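PDB 1UB7: 3-oxoacyl-[acyl-carrier protein] synthase from Thermus thermophilus, which probably catalyses the first condensation of fatty acid synthesis, joining the acetyl group of acetyl-CoA to malonyl-ACP to give 3-oxobutanoyl-ACP. Local coordinates for residues A[8-13]-A[54-59]; A[36-41]-A[269-274]; A[42-47]-A[140-145]; A[48-53]-A[135-140]; A[73-78]-A[97-102]. One frame throughout, in Å; residues are numbered along the deposited sequence.

Interaction 1. Residues A[8-13]-A[54-59]; sequences GAYVPE and AFKAVE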
# COMPACT_ATOMS: atom_id res chain seq x y z
N GLY A 8 -17.80 -10.46 2.73
CA GLY A 8 -17.75 -11.74 2.05
C GLY A 8 -16.33 -12.28 2.23
O GLY A 8 -15.42 -11.50 2.52
N ALA A 9 -16.14 -13.59 2.08
CA ALA A 9 -14.80 -14.19 2.22
C ALA A 9 -14.71 -15.49 1.45
O ALA A 9 -15.71 -16.02 1.00
CB ALA A 9 -14.46 -14.42 3.70
N TYR A 10 -13.50 -16.01 1.31
CA TYR A 10 -13.27 -17.22 0.54
C TYR A 10 -11.99 -17.91 0.97
O TYR A 10 -11.04 -17.25 1.39
CB TYR A 10 -13.14 -16.85 -0.94
CG TYR A 10 -12.61 -17.95 -1.85
CD1 TYR A 10 -13.47 -18.87 -2.45
CD2 TYR A 10 -11.24 -18.04 -2.15
CE1 TYR A 10 -12.99 -19.84 -3.34
CE2 TYR A 10 -10.75 -19.01 -3.02
CZ TYR A 10 -11.64 -19.91 -3.61
OH TYR A 10 -11.18 -20.85 -4.50
N VAL A 11 -11.96 -19.24 0.89
CA VAL A 11 -10.74 -19.98 1.19
C VAL A 11 -10.62 -20.95 0.05
O VAL A 11 -11.62 -21.38 -0.51
CB VAL A 11 -10.79 -20.80 2.50
CG1 VAL A 11 -10.50 -19.90 3.69
CG2 VAL A 11 -12.13 -21.49 2.64
N PRO A 12 -9.39 -21.29 -0.33
CA PRO A 12 -9.28 -22.24 -1.43
C PRO A 12 -9.95 -23.57 -1.05
O PRO A 12 -10.13 -23.88 0.13
CB PRO A 12 -7.77 -22.37 -1.62
CG PRO A 12 -7.26 -21.04 -1.19
CD PRO A 12 -8.07 -20.76 0.06
N GLU A 13 -10.29 -24.34 -2.08
CA GLU A 13 -10.96 -25.63 -1.94
C GLU A 13 -10.09 -26.74 -1.35
O GLU A 13 -10.54 -27.51 -0.51
CB GLU A 13 -11.47 -26.04 -3.33
CG GLU A 13 -12.21 -27.34 -3.41
CD GLU A 13 -12.56 -27.69 -4.85
OE1 GLU A 13 -13.18 -26.85 -5.53
OE2 GLU A 13 -12.20 -28.80 -5.30
N ALA A 54 -8.79 -12.76 -4.08
CA ALA A 54 -9.46 -11.48 -3.91
C ALA A 54 -10.75 -11.44 -4.73
O ALA A 54 -11.79 -10.99 -4.24
CB ALA A 54 -8.54 -10.33 -4.31
N PHE A 55 -10.69 -11.92 -5.98
CA PHE A 55 -11.88 -11.93 -6.82
C PHE A 55 -12.96 -12.78 -6.16
O PHE A 55 -14.11 -12.36 -6.02
CB PHE A 55 -11.59 -12.50 -8.22
CG PHE A 55 -10.57 -11.72 -9.03
CD1 PHE A 55 -10.26 -10.39 -8.72
CD2 PHE A 55 -9.92 -12.33 -10.11
CE1 PHE A 55 -9.31 -9.68 -9.47
CE2 PHE A 55 -8.97 -11.63 -10.87
CZ PHE A 55 -8.67 -10.30 -10.54
N LYS A 56 -12.59 -13.99 -5.75
CA LYS A 56 -13.52 -14.90 -5.12
C LYS A 56 -14.13 -14.35 -3.83
O LYS A 56 -15.30 -14.60 -3.54
CB LYS A 56 -12.86 -16.27 -4.87
CG LYS A 56 -12.98 -17.19 -6.09
CD LYS A 56 -11.69 -17.93 -6.37
CE LYS A 56 -11.72 -18.60 -7.74
NZ LYS A 56 -10.39 -19.24 -8.05
N ALA A 57 -13.36 -13.60 -3.06
CA ALA A 57 -13.90 -13.04 -1.83
C ALA A 57 -14.94 -11.99 -2.18
O ALA A 57 -15.98 -11.89 -1.53
CB ALA A 57 -12.80 -12.43 -0.98
N VAL A 58 -14.69 -11.20 -3.22
CA VAL A 58 -15.66 -10.18 -3.58
C VAL A 58 -16.94 -10.83 -4.17
O VAL A 58 -18.05 -10.33 -3.93
CB VAL A 58 -15.08 -9.13 -4.56
CG1 VAL A 58 -16.15 -8.09 -4.89
CG2 VAL A 58 -13.88 -8.44 -3.93
N GLU A 59 -16.78 -11.92 -4.92
CA GLU A 59 -17.96 -12.61 -5.47
C GLU A 59 -18.85 -13.08 -4.33
O GLU A 59 -20.08 -13.00 -4.40
CB GLU A 59 -17.55 -13.81 -6.33
CG GLU A 59 -17.07 -13.42 -7.70
CD GLU A 59 -16.31 -14.54 -8.39
OE1 GLU A 59 -16.14 -15.61 -7.77
OE2 GLU A 59 -15.87 -14.33 -9.54

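Interaction 2. Residues A[36-41]-A[269-274]; sequences TGIKER and VNVDRY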
# COMPACT_ATOMS: atom_id res chain seq x y z
N THR A 36 0.21 -24.65 18.10
CA THR A 36 -0.44 -23.59 17.32
C THR A 36 -1.97 -23.63 17.39
O THR A 36 -2.64 -22.61 17.22
CB THR A 36 -0.05 -23.72 15.86
OG1 THR A 36 -0.61 -24.93 15.34
CG2 THR A 36 1.45 -23.77 15.73
N GLY A 37 -2.51 -24.83 17.60
CA GLY A 37 -3.95 -25.00 17.69
C GLY A 37 -4.53 -25.33 16.33
O GLY A 37 -5.73 -25.58 16.20
N ILE A 38 -3.68 -25.35 15.31
CA ILE A 38 -4.15 -25.62 13.96
C ILE A 38 -4.29 -27.10 13.62
O ILE A 38 -3.40 -27.90 13.91
CB ILE A 38 -3.21 -24.96 12.93
CG1 ILE A 38 -3.05 -23.48 13.28
CG2 ILE A 38 -3.78 -25.12 11.53
CD1 ILE A 38 -1.94 -22.79 12.53
N LYS A 39 -5.43 -27.44 13.01
CA LYS A 39 -5.74 -28.81 12.60
C LYS A 39 -5.68 -28.95 11.08
O LYS A 39 -5.20 -29.96 10.56
CB LYS A 39 -7.13 -29.21 13.10
CG LYS A 39 -7.23 -29.33 14.62
CD LYS A 39 -8.66 -29.61 15.06
CE LYS A 39 -8.76 -29.73 16.57
NZ LYS A 39 -10.17 -29.95 17.02
N GLU A 40 -6.19 -27.94 10.37
CA GLU A 40 -6.17 -27.96 8.90
C GLU A 40 -6.07 -26.53 8.41
O GLU A 40 -6.30 -25.59 9.17
CB GLU A 40 -7.45 -28.54 8.30
CG GLU A 40 -8.12 -29.69 9.04
CD GLU A 40 -9.37 -30.18 8.32
OE1 GLU A 40 -10.19 -29.32 7.91
OE2 GLU A 40 -9.55 -31.41 8.18
N ARG A 41 -5.73 -26.38 7.13
CA ARG A 41 -5.64 -25.08 6.48
C ARG A 41 -5.93 -25.30 5.00
O ARG A 41 -5.79 -26.42 4.50
CB ARG A 41 -4.24 -24.44 6.67
CG ARG A 41 -3.11 -25.06 5.84
CD ARG A 41 -2.07 -25.66 6.76
NE ARG A 41 -2.63 -26.79 7.49
CZ ARG A 41 -2.24 -27.19 8.69
NH1 ARG A 41 -1.25 -26.57 9.32
NH2 ARG A 41 -2.83 -28.23 9.26
N VAL A 269 -12.86 -17.73 16.71
CA VAL A 269 -11.76 -18.62 16.36
C VAL A 269 -12.04 -19.43 15.12
O VAL A 269 -13.17 -19.83 14.86
CB VAL A 269 -11.44 -19.64 17.51
CG1 VAL A 269 -10.13 -20.36 17.21
CG2 VAL A 269 -11.38 -18.93 18.86
N ASN A 270 -11.00 -19.68 14.34
CA ASN A 270 -11.11 -20.49 13.14
C ASN A 270 -9.71 -20.86 12.67
O ASN A 270 -9.55 -21.55 11.68
CB ASN A 270 -11.94 -19.77 12.05
CG ASN A 270 -11.22 -18.58 11.40
OD1 ASN A 270 -11.88 -17.61 11.01
ND2 ASN A 270 -9.90 -18.66 11.24
N VAL A 271 -8.71 -20.40 13.42
CA VAL A 271 -7.31 -20.69 13.09
C VAL A 271 -7.11 -22.20 13.03
O VAL A 271 -6.16 -22.68 12.41
CB VAL A 271 -6.32 -20.08 14.13
CG1 VAL A 271 -6.56 -20.66 15.52
CG2 VAL A 271 -4.90 -20.38 13.71
N ASP A 272 -8.02 -22.92 13.67
CA ASP A 272 -7.98 -24.38 13.71
C ASP A 272 -8.33 -24.99 12.36
O ASP A 272 -7.82 -26.06 12.00
CB ASP A 272 -8.96 -24.88 14.78
CG ASP A 272 -10.38 -24.33 14.60
OD1 ASP A 272 -10.53 -23.10 14.49
OD2 ASP A 272 -11.34 -25.13 14.57
N ARG A 273 -9.18 -24.31 11.60
CA ARG A 273 -9.61 -24.79 10.29
C ARG A 273 -8.95 -24.13 9.08
O ARG A 273 -8.95 -24.71 7.99
CB ARG A 273 -11.14 -24.67 10.18
CG ARG A 273 -11.89 -25.73 10.98
CD ARG A 273 -13.40 -25.59 10.91
NE ARG A 273 -13.89 -24.45 11.70
CZ ARG A 273 -14.13 -23.24 11.20
NH1 ARG A 273 -13.93 -23.00 9.91
NH2 ARG A 273 -14.56 -22.27 11.99
N TYR A 274 -8.39 -22.94 9.26
CA TYR A 274 -7.77 -22.27 8.12
C TYR A 274 -6.31 -21.85 8.30
O TYR A 274 -5.67 -21.38 7.35
CB TYR A 274 -8.57 -21.01 7.75
CG TYR A 274 -10.05 -21.20 7.52
CD1 TYR A 274 -10.54 -22.19 6.67
CD2 TYR A 274 -10.95 -20.30 8.08
CE1 TYR A 274 -11.90 -22.28 6.38
CE2 TYR A 274 -12.31 -20.37 7.80
CZ TYR A 274 -12.78 -21.36 6.95
OH TYR A 274 -14.14 -21.39 6.68
O HOH W 1 -10.36 -26.38 6.52

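Interaction 3. Residues A[42-47]-A[140-145]; sequences RVAAED and LSKIID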
# COMPACT_ATOMS: atom_id res chain seq x y z
N ARG A 42 -6.33 -24.24 4.30
CA ARG A 42 -6.64 -24.32 2.88
C ARG A 42 -5.45 -23.88 2.04
O ARG A 42 -4.67 -23.05 2.48
CB ARG A 42 -7.86 -23.44 2.57
CG ARG A 42 -9.10 -23.81 3.37
CD ARG A 42 -9.38 -25.31 3.29
NE ARG A 42 -10.66 -25.64 3.91
CZ ARG A 42 -11.84 -25.53 3.30
NH1 ARG A 42 -11.92 -25.10 2.04
NH2 ARG A 42 -12.96 -25.84 3.94
N VAL A 43 -5.31 -24.44 0.85
CA VAL A 43 -4.19 -24.09 -0.04
C VAL A 43 -4.71 -23.78 -1.45
O VAL A 43 -5.48 -24.55 -2.03
CB VAL A 43 -3.16 -25.25 -0.11
CG1 VAL A 43 -1.97 -24.85 -0.99
CG2 VAL A 43 -2.68 -25.61 1.30
N ALA A 44 -4.26 -22.65 -1.99
CA ALA A 44 -4.69 -22.21 -3.32
C ALA A 44 -4.31 -23.19 -4.41
O ALA A 44 -3.23 -23.78 -4.38
CB ALA A 44 -4.10 -20.83 -3.63
N ALA A 45 -5.20 -23.35 -5.39
CA ALA A 45 -4.91 -24.26 -6.49
C ALA A 45 -3.62 -23.81 -7.17
O ALA A 45 -3.16 -22.68 -6.98
CB ALA A 45 -6.06 -24.26 -7.48
N GLU A 46 -3.03 -24.70 -7.97
CA GLU A 46 -1.77 -24.43 -8.64
C GLU A 46 -1.72 -23.08 -9.36
O GLU A 46 -0.74 -22.35 -9.25
CB GLU A 46 -1.47 -25.54 -9.64
CG GLU A 46 -0.03 -25.52 -10.15
CD GLU A 46 0.14 -26.37 -11.41
OE1 GLU A 46 -0.35 -27.52 -11.42
OE2 GLU A 46 0.78 -25.88 -12.37
N ASP A 47 -2.76 -22.77 -10.12
CA ASP A 47 -2.81 -21.53 -10.86
C ASP A 47 -3.81 -20.55 -10.24
O ASP A 47 -4.50 -19.82 -10.95
CB ASP A 47 -3.20 -21.83 -12.30
CG ASP A 47 -4.56 -22.51 -12.39
OD1 ASP A 47 -4.98 -23.12 -11.39
OD2 ASP A 47 -5.20 -22.43 -13.46
N LEU A 140 -0.04 -17.15 0.91
CA LEU A 140 1.23 -17.46 1.55
C LEU A 140 1.87 -18.73 1.03
O LEU A 140 3.09 -18.86 1.03
CB LEU A 140 1.05 -17.52 3.06
CG LEU A 140 0.70 -16.12 3.57
CD1 LEU A 140 0.08 -16.19 4.97
CD2 LEU A 140 1.98 -15.27 3.54
N SER A 141 1.05 -19.67 0.57
CA SER A 141 1.56 -20.93 0.06
C SER A 141 2.46 -20.72 -1.14
O SER A 141 3.00 -21.67 -1.69
CB SER A 141 0.41 -21.85 -0.33
OG SER A 141 -0.29 -21.36 -1.45
N LYS A 142 2.64 -19.47 -1.56
CA LYS A 142 3.47 -19.20 -2.73
C LYS A 142 4.87 -18.70 -2.37
O LYS A 142 5.74 -18.65 -3.23
CB LYS A 142 2.79 -18.16 -3.63
CG LYS A 142 1.32 -18.42 -3.89
CD LYS A 142 1.07 -19.56 -4.85
CE LYS A 142 -0.42 -19.68 -5.15
NZ LYS A 142 -0.71 -20.61 -6.28
N ILE A 143 5.07 -18.31 -1.11
CA ILE A 143 6.37 -17.81 -0.65
C ILE A 143 6.83 -18.58 0.59
O ILE A 143 7.85 -18.26 1.20
CB ILE A 143 6.30 -16.30 -0.27
CG1 ILE A 143 5.21 -16.08 0.78
CG2 ILE A 143 6.04 -15.46 -1.50
CD1 ILE A 143 5.46 -14.90 1.70
N ILE A 144 6.07 -19.59 0.96
CA ILE A 144 6.38 -20.40 2.12
C ILE A 144 7.34 -21.52 1.75
O ILE A 144 7.20 -22.14 0.69
CB ILE A 144 5.09 -20.99 2.70
CG1 ILE A 144 5.38 -21.71 4.01
CG2 ILE A 144 4.47 -21.96 1.70
CD1 ILE A 144 4.16 -22.36 4.62
N ASP A 145 8.33 -21.77 2.61
CA ASP A 145 9.26 -22.86 2.38
C ASP A 145 8.60 -24.12 2.91
O ASP A 145 8.59 -24.36 4.12
CB ASP A 145 10.58 -22.65 3.12
CG ASP A 145 11.48 -23.88 3.08
OD1 ASP A 145 11.79 -24.35 1.97
OD2 ASP A 145 11.86 -24.37 4.16
O HOH W 2 -0.92 -22.76 -3.75

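Interaction 4. Residues A[48-53]-A[135-140]; sequences EYTSDL and VGAEAL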
# COMPACT_ATOMS: atom_id res chain seq x y z
N GLU A 48 -3.89 -20.55 -8.91
CA GLU A 48 -4.80 -19.65 -8.22
C GLU A 48 -3.96 -18.71 -7.37
O GLU A 48 -3.33 -19.15 -6.42
CB GLU A 48 -5.75 -20.46 -7.33
CG GLU A 48 -6.71 -19.63 -6.50
CD GLU A 48 -7.66 -20.50 -5.67
OE1 GLU A 48 -7.19 -21.51 -5.11
OE2 GLU A 48 -8.86 -20.15 -5.55
N TYR A 49 -3.95 -17.43 -7.70
CA TYR A 49 -3.15 -16.46 -6.95
C TYR A 49 -3.91 -15.46 -6.10
O TYR A 49 -5.14 -15.48 -6.04
CB TYR A 49 -2.21 -15.72 -7.90
CG TYR A 49 -1.22 -16.66 -8.52
CD1 TYR A 49 -1.55 -17.40 -9.66
CD2 TYR A 49 0.02 -16.88 -7.93
CE1 TYR A 49 -0.66 -18.34 -10.20
CE2 TYR A 49 0.91 -17.82 -8.45
CZ TYR A 49 0.56 -18.54 -9.58
OH TYR A 49 1.45 -19.46 -10.10
N THR A 50 -3.16 -14.60 -5.42
CA THR A 50 -3.78 -13.61 -4.54
C THR A 50 -4.94 -12.83 -5.16
O THR A 50 -5.96 -12.61 -4.50
CB THR A 50 -2.74 -12.61 -4.01
OG1 THR A 50 -1.87 -13.29 -3.09
CG2 THR A 50 -3.44 -11.44 -3.31
N SER A 51 -4.79 -12.44 -6.42
CA SER A 51 -5.85 -11.72 -7.10
C SER A 51 -7.10 -12.60 -7.22
O SER A 51 -8.23 -12.13 -7.08
CB SER A 51 -5.38 -11.25 -8.48
OG SER A 51 -4.87 -12.33 -9.23
N ASP A 52 -6.88 -13.89 -7.46
CA ASP A 52 -8.01 -14.82 -7.58
C ASP A 52 -8.72 -14.96 -6.25
O ASP A 52 -9.95 -14.97 -6.18
CB ASP A 52 -7.53 -16.19 -8.05
CG ASP A 52 -6.78 -16.11 -9.34
OD1 ASP A 52 -7.42 -15.84 -10.38
OD2 ASP A 52 -5.54 -16.30 -9.31
N LEU A 53 -7.94 -15.06 -5.18
CA LEU A 53 -8.54 -15.18 -3.87
C LEU A 53 -9.33 -13.90 -3.63
O LEU A 53 -10.43 -13.95 -3.08
CB LEU A 53 -7.46 -15.35 -2.80
CG LEU A 53 -6.43 -16.47 -3.02
CD1 LEU A 53 -5.45 -16.48 -1.85
CD2 LEU A 53 -7.13 -17.82 -3.15
N VAL A 135 -10.12 -5.10 0.74
CA VAL A 135 -9.87 -6.53 0.64
C VAL A 135 -8.63 -7.00 1.41
O VAL A 135 -7.60 -6.33 1.38
CB VAL A 135 -9.70 -6.95 -0.84
CG1 VAL A 135 -9.33 -8.42 -0.93
CG2 VAL A 135 -10.97 -6.65 -1.61
N GLY A 136 -8.76 -8.12 2.11
CA GLY A 136 -7.64 -8.71 2.82
C GLY A 136 -7.42 -10.03 2.10
O GLY A 136 -8.27 -10.91 2.18
N ALA A 137 -6.31 -10.17 1.37
CA ALA A 137 -6.05 -11.40 0.62
C ALA A 137 -4.58 -11.81 0.59
O ALA A 137 -3.70 -11.01 0.24
CB ALA A 137 -6.57 -11.25 -0.82
N GLU A 138 -4.34 -13.08 0.92
CA GLU A 138 -2.98 -13.65 0.99
C GLU A 138 -2.83 -15.05 0.41
O GLU A 138 -3.63 -15.93 0.70
CB GLU A 138 -2.52 -13.72 2.44
CG GLU A 138 -2.24 -12.38 3.08
CD GLU A 138 -0.84 -11.89 2.79
OE1 GLU A 138 -0.38 -12.01 1.64
OE2 GLU A 138 -0.21 -11.37 3.73
N ALA A 139 -1.79 -15.25 -0.39
CA ALA A 139 -1.49 -16.57 -0.95
C ALA A 139 -0.11 -16.92 -0.39
O ALA A 139 0.87 -16.97 -1.13
CB ALA A 139 -1.45 -16.51 -2.47
N LEU A 140 -0.04 -17.15 0.91
CA LEU A 140 1.23 -17.46 1.55
C LEU A 140 1.87 -18.73 1.03
O LEU A 140 3.09 -18.86 1.03
CB LEU A 140 1.05 -17.52 3.06
CG LEU A 140 0.70 -16.12 3.57
CD1 LEU A 140 0.08 -16.19 4.97
CD2 LEU A 140 1.98 -15.27 3.54

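Interaction 5. Residues A[73-78]-A[97-102]; sequences DAVIVA and FGLKAF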
# COMPACT_ATOMS: atom_id res chain seq x y z
N ASP A 73 -16.00 3.83 -4.97
CA ASP A 73 -15.02 4.62 -5.72
C ASP A 73 -13.59 4.22 -5.44
O ASP A 73 -12.68 4.85 -5.97
CB ASP A 73 -15.13 6.10 -5.41
CG ASP A 73 -16.54 6.61 -5.46
OD1 ASP A 73 -17.28 6.25 -6.41
OD2 ASP A 73 -16.91 7.38 -4.54
N ALA A 74 -13.37 3.21 -4.60
CA ALA A 74 -12.00 2.85 -4.29
C ALA A 74 -11.82 1.42 -3.87
O ALA A 74 -12.62 0.87 -3.11
CB ALA A 74 -11.43 3.78 -3.20
N VAL A 75 -10.74 0.83 -4.36
CA VAL A 75 -10.41 -0.53 -3.99
C VAL A 75 -9.03 -0.54 -3.36
O VAL A 75 -8.06 -0.07 -3.96
CB VAL A 75 -10.41 -1.46 -5.20
CG1 VAL A 75 -10.19 -2.91 -4.74
CG2 VAL A 75 -11.70 -1.30 -5.95
N ILE A 76 -8.96 -1.03 -2.13
CA ILE A 76 -7.71 -1.15 -1.43
C ILE A 76 -7.52 -2.63 -1.13
O ILE A 76 -8.38 -3.26 -0.50
CB ILE A 76 -7.72 -0.46 -0.07
CG1 ILE A 76 -7.97 1.05 -0.21
CG2 ILE A 76 -6.39 -0.69 0.61
CD1 ILE A 76 -8.13 1.79 1.16
N VAL A 77 -6.41 -3.20 -1.60
CA VAL A 77 -6.15 -4.61 -1.31
C VAL A 77 -5.03 -4.73 -0.29
O VAL A 77 -3.88 -4.38 -0.56
CB VAL A 77 -5.74 -5.40 -2.58
CG1 VAL A 77 -5.17 -6.76 -2.19
CG2 VAL A 77 -6.97 -5.60 -3.50
N ALA A 78 -5.36 -5.17 0.91
CA ALA A 78 -4.32 -5.35 1.92
C ALA A 78 -3.76 -6.74 1.67
O ALA A 78 -4.49 -7.73 1.80
CB ALA A 78 -4.89 -5.24 3.31
N PHE A 97 -14.38 -6.22 -11.63
CA PHE A 97 -15.75 -5.85 -11.35
C PHE A 97 -16.20 -4.58 -12.08
O PHE A 97 -17.24 -4.00 -11.76
CB PHE A 97 -15.93 -5.76 -9.85
CG PHE A 97 -15.73 -7.07 -9.16
CD1 PHE A 97 -16.77 -8.00 -9.12
CD2 PHE A 97 -14.48 -7.43 -8.65
CE1 PHE A 97 -16.55 -9.28 -8.58
CE2 PHE A 97 -14.25 -8.71 -8.11
CZ PHE A 97 -15.29 -9.63 -8.08
N GLY A 98 -15.41 -4.18 -13.08
CA GLY A 98 -15.74 -3.00 -13.87
C GLY A 98 -16.15 -1.76 -13.09
O GLY A 98 -17.16 -1.13 -13.41
N LEU A 99 -15.37 -1.40 -12.08
CA LEU A 99 -15.65 -0.23 -11.24
C LEU A 99 -14.96 1.04 -11.73
O LEU A 99 -13.89 1.00 -12.34
CB LEU A 99 -15.19 -0.48 -9.81
CG LEU A 99 -15.61 -1.75 -9.12
CD1 LEU A 99 -14.97 -1.78 -7.72
CD2 LEU A 99 -17.12 -1.80 -9.06
N LYS A 100 -15.60 2.17 -11.44
CA LYS A 100 -15.02 3.47 -11.77
C LYS A 100 -14.36 3.77 -10.43
O LYS A 100 -15.01 4.31 -9.55
CB LYS A 100 -16.14 4.48 -12.04
CG LYS A 100 -15.63 5.84 -12.51
CD LYS A 100 -16.73 6.91 -12.35
CE LYS A 100 -16.98 7.67 -13.64
NZ LYS A 100 -15.73 8.19 -14.23
N ALA A 101 -13.10 3.42 -10.26
CA ALA A 101 -12.48 3.64 -8.94
C ALA A 101 -10.98 3.70 -8.91
O ALA A 101 -10.31 3.13 -9.78
CB ALA A 101 -12.94 2.54 -8.00
N PHE A 102 -10.43 4.40 -7.91
CA PHE A 102 -8.98 4.41 -7.82
C PHE A 102 -8.61 3.14 -7.04
O PHE A 102 -9.44 2.60 -6.31
CB PHE A 102 -8.43 5.69 -7.17
CG PHE A 102 -9.03 6.06 -5.85
CD1 PHE A 102 -10.20 6.83 -5.79
CD2 PHE A 102 -8.34 5.81 -4.67
CE1 PHE A 102 -10.66 7.36 -4.57
CE2 PHE A 102 -8.79 6.34 -3.43
CZ PHE A 102 -9.94 7.11 -3.39

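Interaction 1. Residues A[8-13]-A[54-59]
Tyr10 lays one face of its ring against the side chain of Lys56. The contact packs helix 50-64 on strand 3-10, an outermost strand of the chain's mixed five-stranded sheet in this thiolase-like fold. Lys56 CB stands over the ring centre and makes a CH-pi contact, 3.5 Å from the Tyr10 centroid. It lies 13° off the ring normal. The lysine chain bends at chi2 (137°) and continues over the ring. Its CD then reaches the phenol end, with Lys56 CD 3.4 Å from Tyr10 CZ. The two side chains run side by side and point the same way. Tyr10 CG is anti to the backbone N (chi1 168°), which starts the ring on this course. Nearer the backbone, Tyr10 CB lies 4.4 Å from Ala57 CB.

Glu48, outside both segments, forms the second shell. Glu48 OE2 accepts a hydrogen bond from Tyr10 OH and pairs with the charged Lys56 NZ, so one carboxylate oxygen ties both tips together. An alanine at Tyr10 would probably leave a gap beneath the Lys56 chain and deprive Glu48 OE2 of its hydroxyl partner. Deeper in, strand and helix come very close. The CA atoms of Ala9 and Ala57 are 4.3 Å apart. At Gly8 a CB would be tight, about 3.0 Å from Ala57 O.

Interaction 2. Residues A[36-41]-A[269-274]
Asp272 O is gripped by two successive backbone N-H groups, those of Lys39 and Glu40. The bond from Lys39 N is 2.9 Å to Asp272 O. It meets a lone pair in the carbonyl plane. The bond from Glu40 N to Asp272 O is 3.0 Å, and its donor is tilted 19° from that plane. Beside this pair lies the tight, buried part of the contact. Ile38 and Val271 cross at about a right angle, with Ile38 CG1 3.6 Å from Val271 CG2. Ile38 CG1 also presses on the backbone, 3.3 Å from Val271 O. Gly37 O adds a CA-H...O contact to Asp272 CA.

The short helix 271-274 thus docks on the turn that leads into strand 40-43. An ST turn shapes the start of that turn: Thr36 OG1 accepts from Ile38 N. The site lies close to the predicted catalytic centre, with about 6 Å between the side chains of Ile38 and Asn276.

The other side is looser and wetter. Lys39 is exposed, and only its CB nears Asp272 O, at 3.4 Å, before the chain leads away. Water 1 bridges Glu40 OE1 and Arg273 O, donating to both. It lies 2.6 Å from Arg273 O. The polar ends of Arg273 and Tyr274 are both bound by Glu288, outside the contact.

Interaction 3. Residues A[42-47]-A[140-145]
Lys142 starts with CG anti to the carbonyl carbon (chi1 -46°), and a bend at chi2 (-74°) sends CD toward residues 42-47. The rest of the chain is extended. It carries Lys142 CE past Ala44 CB, 4.1 Å away. The tip ends among backbone carbonyls. Lys142 NZ makes a weak hydrogen bond of 3.3 Å to Ala45 O. Its stronger partner is Glu48 O, and Tyr49 adds a cation-pi contact.

Ser141 is the second bridging residue. Ser141 CB touches Val43 CG1 at 3.9 Å. Water 2 links the two sides: it donates to Ser141 OG and to Ala44 O, and weakly accepts from Lys142 NZ. The water lies 2.8 Å from Ser141 OG. Asp157 OD2 is hydrogen-bonded to both Ser141 OG and Ala44 N, so one carboxylate oxygen holds both segments.

This is a surface contact made through a few apolar touches, one water and a weak bond to a backbone oxygen. The second subunit borders it: Val193 of that subunit packs on Lys142, and Arg196 of that subunit is hydrogen-bonded to Asp47 O. Within the fold, the contact joins the link between strand 40-43 and helix 50-64 to the loop between strand 131-138 and helix 149-152.

Interaction 4. Residues A[48-53]-A[135-140]
Thr50 spans Ala137 and Ala139 of the facing segment with its two branches. OG1 stands beside the backbone N, anti to the carbonyl carbon (chi1 -69°), which leaves CG2 anti to the N. This methyl meets Ala137, with Thr50 CG2 3.6 Å from Ala137 O. The same Thr50 CG2 is 4.0 Å from Ala137 CB. The hydroxyl goes the other way, placing Thr50 OG1 3.3 Å from Ala139 CB. Thr81 O is the hydrogen-bond partner of this hydroxyl, so the buried oxygen is satisfied.

One helical turn on, Leu53 points toward the same segment. Leu53 CD1 is close to the backbone, 3.2 Å from Glu138 O. It also packs against the methyl of Ala139, 4.0 Å between Leu53 CD1 and Ala139 CB. Ala137 and Ala139 are small, which is consistent with the close approach of the helix. Glu138, between them, turns its side chain away from the helix. Its carboxylate is held by Thr81, Asn80 and Ser278, and its side chain is about 7 Å from that of Asn276, a predicted active-site residue.

Asp52 OD2 takes the N-H of Tyr49, the N-cap residue, and makes a salt bridge to Arg196 of the second subunit. The contact is the first turn of helix 50-64 packed on the C-terminal end of strand 131-138. That strand lies between strands 158-165 and 72-78 in the mixed sheet. Farther along the same helix, Ala54 and Val58 continue the packing onto Val135.

Interaction 5. Residues A[73-78]-A[97-102]
Phe102 lays one face of its ring on the methyl of Ala74, near the start of strand 72-78. From its CB, CG is set between the backbone N and the carbonyl carbon (chi1 52°); the ring beyond it comes near Asp73 and Ala74. Phe102 CD1 comes 3.2 Å from Asp73 O, and CE1 follows past the same oxygen. CE2 and the tip CZ meet the methyl, at 3.7 Å from Phe102 CZ to Ala74 CB. That CB stands over the ring centre in a CH-pi contact, 14° off the normal.

The backbones pair here as a parallel bridge between Ala74 and Phe102. It sets strand 102-107 beside strand 72-78, and with helix 89-96 between them the chain forms a beta-alpha-beta unit. Phe102 N donates to Asp73 O from above the carbonyl plane, and Val75 N donates to Phe102 O at 2.9 Å. An alanine at Phe102 would keep this bridge but would probably leave Ala74 CB facing a gap, with Leu123 of the same chain, and Tyr115 of the second subunit, losing their packing partner.

On the helix side, Leu99 and Val75 cross at about a right angle, Leu99 CD1 lying 3.7 Å from Val75 CG2. Gly98, with positive phi, closes helix 89-96 in a Schellman motif just before Leu99.

In the fold
Interactions 1 and 4 are buried and use the same helix, 50-64, on one sheet, against strands 3-10 and 131-138. Glu48, from interaction 4, supplies the carboxylate for the polar tips of interaction 1. Its backbone O also receives Lys142 of interaction 3, which lies at the surface and relies on water and carbonyl oxygens. Interaction 5 is partly buried and in the same sheet. There, strand pairing replaces helix packing. Val135 of interaction 4 bonds to strand 72-78 of interaction 5. Interaction 2, also partly buried, rests mainly on two backbone N-H groups bonded to one carbonyl of a short helix. It shares strand 40-43 with interaction 3 and lies about 31 Å, centre to centre, from interaction 5.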